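Local structure of choline binding protein PCPA (Streptococcus pneumoniae, 4CP6) at residues S82-E87 against G111-K116; K105-K110 against R134-S139. The protein is a pneumococcal choline-binding surface protein and vaccine antigen with a leucine-rich repeat domain, probably displayed on the cell wall through bound choline. All coordinates share one frame; numbering follows the deposited sequence.

Contact 1. Residues S82-E87 against G111-K116; sequences SYYPDE and GFHGSK
Y83 meets G111-K116 with both backbone and ring. Its amide N donates to H113 O at 2.9 Å, almost in line with the carbonyl (C=O...N 171°), and the same oxygen takes a CA-H...O contact from S82 CA at 3.1 Å. CG of Y83 is anti to the backbone N (chi1 170°), and the ring beyond it receives K116 CD over one face, offset toward the rim, in a CH-pi contact 3.6 Å from the Y83 ring centroid. G114 O touches Y83 CB at 3.4 Å. Next door, the Y84 and H113 rings are nearly parallel (19°) but slid apart, so that Y84 CZ and OH sit close to H113 CD2 with little ring overlap. One water joins the backbone to the imidazole, donating a hydrogen bond to Y83 O (2.7 Å) and lying 2.8 Å from H113 NE2. F112-S115 forms a type II turn, closed by S115 N to F112 O, in a connecting loop of the BspA-type leucine-rich repeat region; G114 takes its positive-phi corner, where a CB would run into Y83 O. Farther out, Q79 OE1 bonds Y84 OH, while D137 OD1 holds H113 ND1 and thereby orients the imidazole.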
loop_
_atom_site.group_PDB
_atom_site.type_symbol
_atom_site.label_atom_id
_atom_site.label_comp_id
_atom_site.label_asym_id
_atom_site.label_seq_id
_atom_site.Cartn_x
_atom_site.Cartn_y
_atom_site.Cartn_z
ATOM N N SER A 82 19.207 10.256 8.615
ATOM C CA SER A 82 18.493 9.131 9.169
ATOM C C SER A 82 18.719 9.063 10.676
ATOM O O SER A 82 19.757 9.535 11.192
ATOM C CB SER A 82 18.927 7.824 8.519
ATOM O OG SER A 82 20.300 7.623 8.782
ATOM N N TYR A 83 17.776 8.471 11.364
ATOM C CA TYR A 83 17.863 8.280 12.794
ATOM C C TYR A 83 17.910 6.801 13.001
ATOM O O TYR A 83 17.008 6.067 12.560
ATOM C CB TYR A 83 16.676 8.912 13.555
ATOM C CG TYR A 83 16.670 8.478 15.004
ATOM C CD1 TYR A 83 17.460 9.136 15.950
ATOM C CD2 TYR A 83 16.070 7.276 15.386
ATOM C CE1 TYR A 83 17.534 8.683 17.269
ATOM C CE2 TYR A 83 16.207 6.770 16.682
ATOM C CZ TYR A 83 16.933 7.484 17.624
ATOM O OH TYR A 83 17.033 7.002 18.915
ATOM N N TYR A 84 18.956 6.373 13.708
ATOM C CA TYR A 84 19.144 4.995 14.128
ATOM C C TYR A 84 19.550 4.942 15.577
ATOM O O TYR A 84 20.400 5.714 16.022
ATOM C CB TYR A 84 20.222 4.286 13.305
ATOM C CG TYR A 84 19.831 4.080 11.870
ATOM C CD1 TYR A 84 19.026 3.007 11.496
ATOM C CD2 TYR A 84 20.360 4.881 10.867
ATOM C CE1 TYR A 84 18.678 2.799 10.162
ATOM C CE2 TYR A 84 20.044 4.668 9.533
ATOM C CZ TYR A 84 19.189 3.639 9.182
ATOM O OH TYR A 84 18.874 3.461 7.863
ATOM N N PRO A 85 19.022 3.968 16.308
ATOM C CA PRO A 85 19.486 3.756 17.680
ATOM C C PRO A 85 20.906 3.193 17.660
ATOM O O PRO A 85 21.370 2.650 16.644
ATOM C CB PRO A 85 18.510 2.738 18.239
ATOM C CG PRO A 85 18.030 1.961 17.031
ATOM C CD PRO A 85 18.055 2.934 15.882
ATOM N N ASP A 86 21.605 3.337 18.790
ATOM C CA ASP A 86 22.959 2.841 18.928
ATOM C C ASP A 86 22.921 1.536 19.704
ATOM O O ASP A 86 22.066 1.362 20.584
ATOM C CB ASP A 86 23.786 3.870 19.709
ATOM C CG ASP A 86 25.260 3.582 19.628
ATOM O OD1 ASP A 86 25.874 3.935 18.592
ATOM O OD2 ASP A 86 25.788 2.962 20.571
ATOM N N GLU A 87 23.857 0.616 19.399
ATOM C CA GLU A 87 23.955 -0.676 20.085
ATOM C C GLU A 87 24.061 -0.507 21.619
ATOM O O GLU A 87 23.553 -1.349 22.358
ATOM C CB GLU A 87 25.110 -1.536 19.494
ATOM C CG GLU A 87 26.290 -1.799 20.426
ATOM C CD GLU A 87 27.662 -1.473 19.869
ATOM O OE1 GLU A 87 27.985 -1.940 18.751
ATOM O OE2 GLU A 87 28.428 -0.771 20.567
ATOM N N GLY A 111 17.175 9.195 2.766
ATOM C CA GLY A 111 17.841 10.413 3.252
ATOM C C GLY A 111 17.406 10.815 4.648
ATOM O O GLY A 111 18.205 11.402 5.390
ATOM N N PHE A 112 16.148 10.516 5.038
ATOM C CA PHE A 112 15.579 10.860 6.341
ATOM C C PHE A 112 14.943 9.627 6.977
ATOM O O PHE A 112 13.971 9.740 7.727
ATOM C CB PHE A 112 14.540 11.987 6.201
ATOM C CG PHE A 112 15.093 13.319 5.752
ATOM C CD1 PHE A 112 15.300 13.590 4.404
ATOM C CD2 PHE A 112 15.356 14.325 6.674
ATOM C CE1 PHE A 112 15.745 14.848 3.984
ATOM C CE2 PHE A 112 15.841 15.557 6.264
ATOM C CZ PHE A 112 16.043 15.815 4.927
ATOM N N HIS A 113 15.515 8.422 6.723
ATOM C CA HIS A 113 14.935 7.217 7.295
ATOM C C HIS A 113 14.774 7.375 8.823
ATOM O O HIS A 113 15.755 7.744 9.489
ATOM C CB HIS A 113 15.800 5.973 6.997
ATOM C CG HIS A 113 15.457 4.847 7.912
ATOM N ND1 HIS A 113 14.449 3.965 7.610
ATOM C CD2 HIS A 113 15.912 4.574 9.163
ATOM C CE1 HIS A 113 14.322 3.177 8.673
ATOM N NE2 HIS A 113 15.203 3.500 9.615
ATOM N N GLY A 114 13.623 7.009 9.363
ATOM C CA GLY A 114 13.374 7.037 10.799
ATOM C C GLY A 114 13.462 8.398 11.449
ATOM O O GLY A 114 13.461 8.484 12.689
ATOM N N SER A 115 13.527 9.473 10.651
ATOM C CA SER A 115 13.683 10.820 11.187
ATOM C C SER A 115 12.788 11.124 12.368
ATOM O O SER A 115 11.593 10.887 12.317
ATOM C CB SER A 115 13.453 11.855 10.090
ATOM O OG SER A 115 13.594 13.182 10.578
ATOM N N LYS A 116 13.362 11.719 13.418
ATOM C CA LYS A 116 12.567 12.119 14.575
ATOM C C LYS A 116 12.024 13.543 14.428
ATOM O O LYS A 116 11.327 14.016 15.336
ATOM C CB LYS A 116 13.412 12.019 15.838
ATOM C CG LYS A 116 13.705 10.578 16.209
ATOM C CD LYS A 116 14.501 10.533 17.499
ATOM C CE LYS A 116 13.748 11.020 18.706
ATOM N NZ LYS A 116 14.547 10.819 19.952
HETATM O O HOH W 1 15.619 3.790 12.380
#

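Contact 2. Residues K105-K110 against R134-S139; sequences KKIQKK and RAFDFS
I107 supplies the apolar half of this contact: its CG2 lies 3.8 Å from A135 CB, and its CD1 reaches F136 CZ at 4.2 Å, the I107 and F136 side chains crossing at about a right angle. The F136 ring comes back toward I107 although its CB points away from 105-110. This side is buried. F112 stacks on F136 and also touches I107, and the F158 ring meets F136 nearly parallel, a run of phenylalanines through the interior of the BspA-type leucine-rich repeats. No hydrogen bond links the two segments directly; their backbones come together where K110 CA makes a CA-H...O contact with R134 O at 3.3 Å.

The other half is more open and polar. K110 and R134 run side by side, pointing the same way, and touch through their methylenes, with K110 CE 3.8 Å from R134 CD. Both set CG anti to the carbonyl carbon (chi1 -69° and -65°) and run on extended. R134 NH1 makes a salt bridge to D137 OD2 at 2.9 Å, close to the guanidinium plane and on the anti side of the carboxylate. A water donates to the same OD2 at 2.7 Å and accepts from K110 NZ, while D137 OD1 is bonded to H113 ND1. With K110 NZ and R134 NE 5.5 Å apart, the aspartate probably offsets the repulsion between two like charges and is itself likely to stay ionised.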
loop_
_atom_site.group_PDB
_atom_site.type_symbol
_atom_site.label_atom_id
_atom_site.label_comp_id
_atom_site.label_asym_id
_atom_site.label_seq_id
_atom_site.Cartn_x
_atom_site.Cartn_y
_atom_site.Cartn_z
ATOM N N LYS A 105 17.773 19.754 -4.675
ATOM C CA LYS A 105 17.002 19.272 -5.816
ATOM C C LYS A 105 16.587 17.802 -5.664
ATOM O O LYS A 105 15.650 17.374 -6.325
ATOM C CB LYS A 105 17.808 19.443 -7.108
ATOM C CG LYS A 105 16.911 19.327 -8.349
ATOM C CD LYS A 105 17.592 19.864 -9.597
ATOM C CE LYS A 105 16.738 19.639 -10.822
ATOM N NZ LYS A 105 17.203 20.443 -11.987
ATOM N N LYS A 106 17.309 17.013 -4.861
ATOM C CA LYS A 106 16.992 15.601 -4.704
ATOM C C LYS A 106 17.238 15.171 -3.292
ATOM O O LYS A 106 18.245 15.562 -2.697
ATOM C CB LYS A 106 17.862 14.763 -5.653
ATOM C CG LYS A 106 17.545 13.270 -5.624
ATOM C CD LYS A 106 17.889 12.558 -6.918
ATOM C CE LYS A 106 19.369 12.386 -7.123
ATOM N NZ LYS A 106 19.678 11.447 -8.240
ATOM N N ILE A 107 16.362 14.343 -2.761
ATOM C CA ILE A 107 16.530 13.639 -1.493
ATOM C C ILE A 107 16.745 12.190 -1.907
ATOM O O ILE A 107 15.852 11.562 -2.496
ATOM C CB ILE A 107 15.351 13.812 -0.522
ATOM C CG1 ILE A 107 15.271 15.289 -0.047
ATOM C CG2 ILE A 107 15.550 12.846 0.676
ATOM C CD1 ILE A 107 13.924 15.678 0.658
ATOM N N GLN A 108 17.951 11.684 -1.713
ATOM C CA GLN A 108 18.307 10.316 -2.072
ATOM C C GLN A 108 17.576 9.293 -1.198
ATOM O O GLN A 108 16.975 9.635 -0.169
ATOM C CB GLN A 108 19.823 10.118 -1.963
ATOM C CG GLN A 108 20.588 10.905 -3.031
ATOM C CD GLN A 108 22.085 10.881 -2.845
ATOM O OE1 GLN A 108 22.825 11.771 -3.356
ATOM N NE2 GLN A 108 22.569 9.896 -2.116
ATOM N N LYS A 109 17.657 8.014 -1.598
ATOM C CA LYS A 109 16.964 6.952 -0.861
ATOM C C LYS A 109 17.349 6.966 0.607
ATOM O O LYS A 109 18.532 7.145 0.937
ATOM C CB LYS A 109 17.226 5.552 -1.455
ATOM C CG LYS A 109 18.679 5.186 -1.615
ATOM C CD LYS A 109 18.828 3.858 -2.355
ATOM C CE LYS A 109 20.272 3.434 -2.306
ATOM N NZ LYS A 109 20.446 2.016 -2.721
ATOM N N LYS A 110 16.361 6.836 1.494
ATOM C CA LYS A 110 16.615 6.801 2.940
ATOM C C LYS A 110 17.333 8.051 3.450
ATOM O O LYS A 110 17.959 8.002 4.520
ATOM C CB LYS A 110 17.373 5.507 3.310
ATOM C CG LYS A 110 16.463 4.288 3.139
ATOM C CD LYS A 110 17.040 3.021 3.674
ATOM C CE LYS A 110 15.928 1.998 3.674
ATOM N NZ LYS A 110 16.372 0.740 4.353
ATOM N N ARG A 134 11.937 5.374 0.062
ATOM C CA ARG A 134 12.074 5.282 1.524
ATOM C C ARG A 134 12.736 6.499 2.161
ATOM O O ARG A 134 13.346 6.385 3.241
ATOM C CB ARG A 134 12.787 3.958 1.916
ATOM C CG ARG A 134 11.940 2.756 1.540
ATOM C CD ARG A 134 12.541 1.428 1.978
ATOM N NE ARG A 134 11.615 0.316 1.707
ATOM C CZ ARG A 134 10.617 -0.046 2.526
ATOM N NH1 ARG A 134 10.435 0.582 3.692
ATOM N NH2 ARG A 134 9.807 -1.050 2.193
ATOM N N ALA A 135 12.615 7.673 1.527
ATOM C CA ALA A 135 13.274 8.845 2.111
ATOM C C ALA A 135 12.828 9.151 3.531
ATOM O O ALA A 135 13.657 9.608 4.335
ATOM C CB ALA A 135 13.060 10.052 1.231
ATOM N N PHE A 136 11.560 8.897 3.858
ATOM C CA PHE A 136 11.002 9.196 5.171
ATOM C C PHE A 136 10.334 7.963 5.742
ATOM O O PHE A 136 9.410 8.103 6.553
ATOM C CB PHE A 136 9.984 10.353 5.066
ATOM C CG PHE A 136 10.578 11.671 4.638
ATOM C CD1 PHE A 136 11.114 12.542 5.575
ATOM C CD2 PHE A 136 10.652 12.020 3.288
ATOM C CE1 PHE A 136 11.654 13.770 5.187
ATOM C CE2 PHE A 136 11.208 13.245 2.898
ATOM C CZ PHE A 136 11.725 14.094 3.854
ATOM N N ASP A 137 10.817 6.742 5.403
ATOM C CA ASP A 137 10.134 5.596 5.974
ATOM C C ASP A 137 10.385 5.504 7.483
ATOM O O ASP A 137 11.456 5.885 7.972
ATOM C CB ASP A 137 10.415 4.281 5.237
ATOM C CG ASP A 137 11.811 3.728 5.358
ATOM O OD1 ASP A 137 12.740 4.507 5.647
ATOM O OD2 ASP A 137 11.974 2.499 5.157
ATOM N N PHE A 138 9.380 5.054 8.233
ATOM C CA PHE A 138 9.451 4.902 9.698
ATOM C C PHE A 138 9.703 6.253 10.389
ATOM O O PHE A 138 10.138 6.288 11.546
ATOM C CB PHE A 138 10.517 3.851 10.100
ATOM C CG PHE A 138 10.184 2.475 9.566
ATOM C CD1 PHE A 138 9.311 1.633 10.256
ATOM C CD2 PHE A 138 10.715 2.031 8.358
ATOM C CE1 PHE A 138 9.005 0.365 9.764
ATOM C CE2 PHE A 138 10.424 0.746 7.877
ATOM C CZ PHE A 138 9.548 -0.060 8.563
ATOM N N SER A 139 9.409 7.376 9.707
ATOM C CA SER A 139 9.667 8.669 10.321
ATOM C C SER A 139 8.614 9.034 11.380
ATOM O O SER A 139 7.508 8.447 11.430
ATOM C CB SER A 139 9.742 9.769 9.274
ATOM O OG SER A 139 8.441 10.206 8.918
HETATM O O HOH W 2 13.938 0.873 5.941
#

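The segments alternate along the chain, in the order 82-87, 105-110, 111-116 and 134-139, and the centres of contacts 1 and 2 lie about 11 Å apart. Segments 105-110 and 111-116 are consecutive, so one continuous piece leaves strand 106-107, meets 134-139 and then turns against 82-87. That strand pairs in parallel with 69-76 and 130-131, while the loops lead on to 97-100, 119-122 and 143-146 of the parallel sheet. The contacts also meet directly: F112 N is probably hydrogen-bonded to A135 O (2.7 Å), and S115 O packs against S139 CB at 3.7 Å. Successive turns of the solenoid are thus joined through their connecting loops near its N-terminal end.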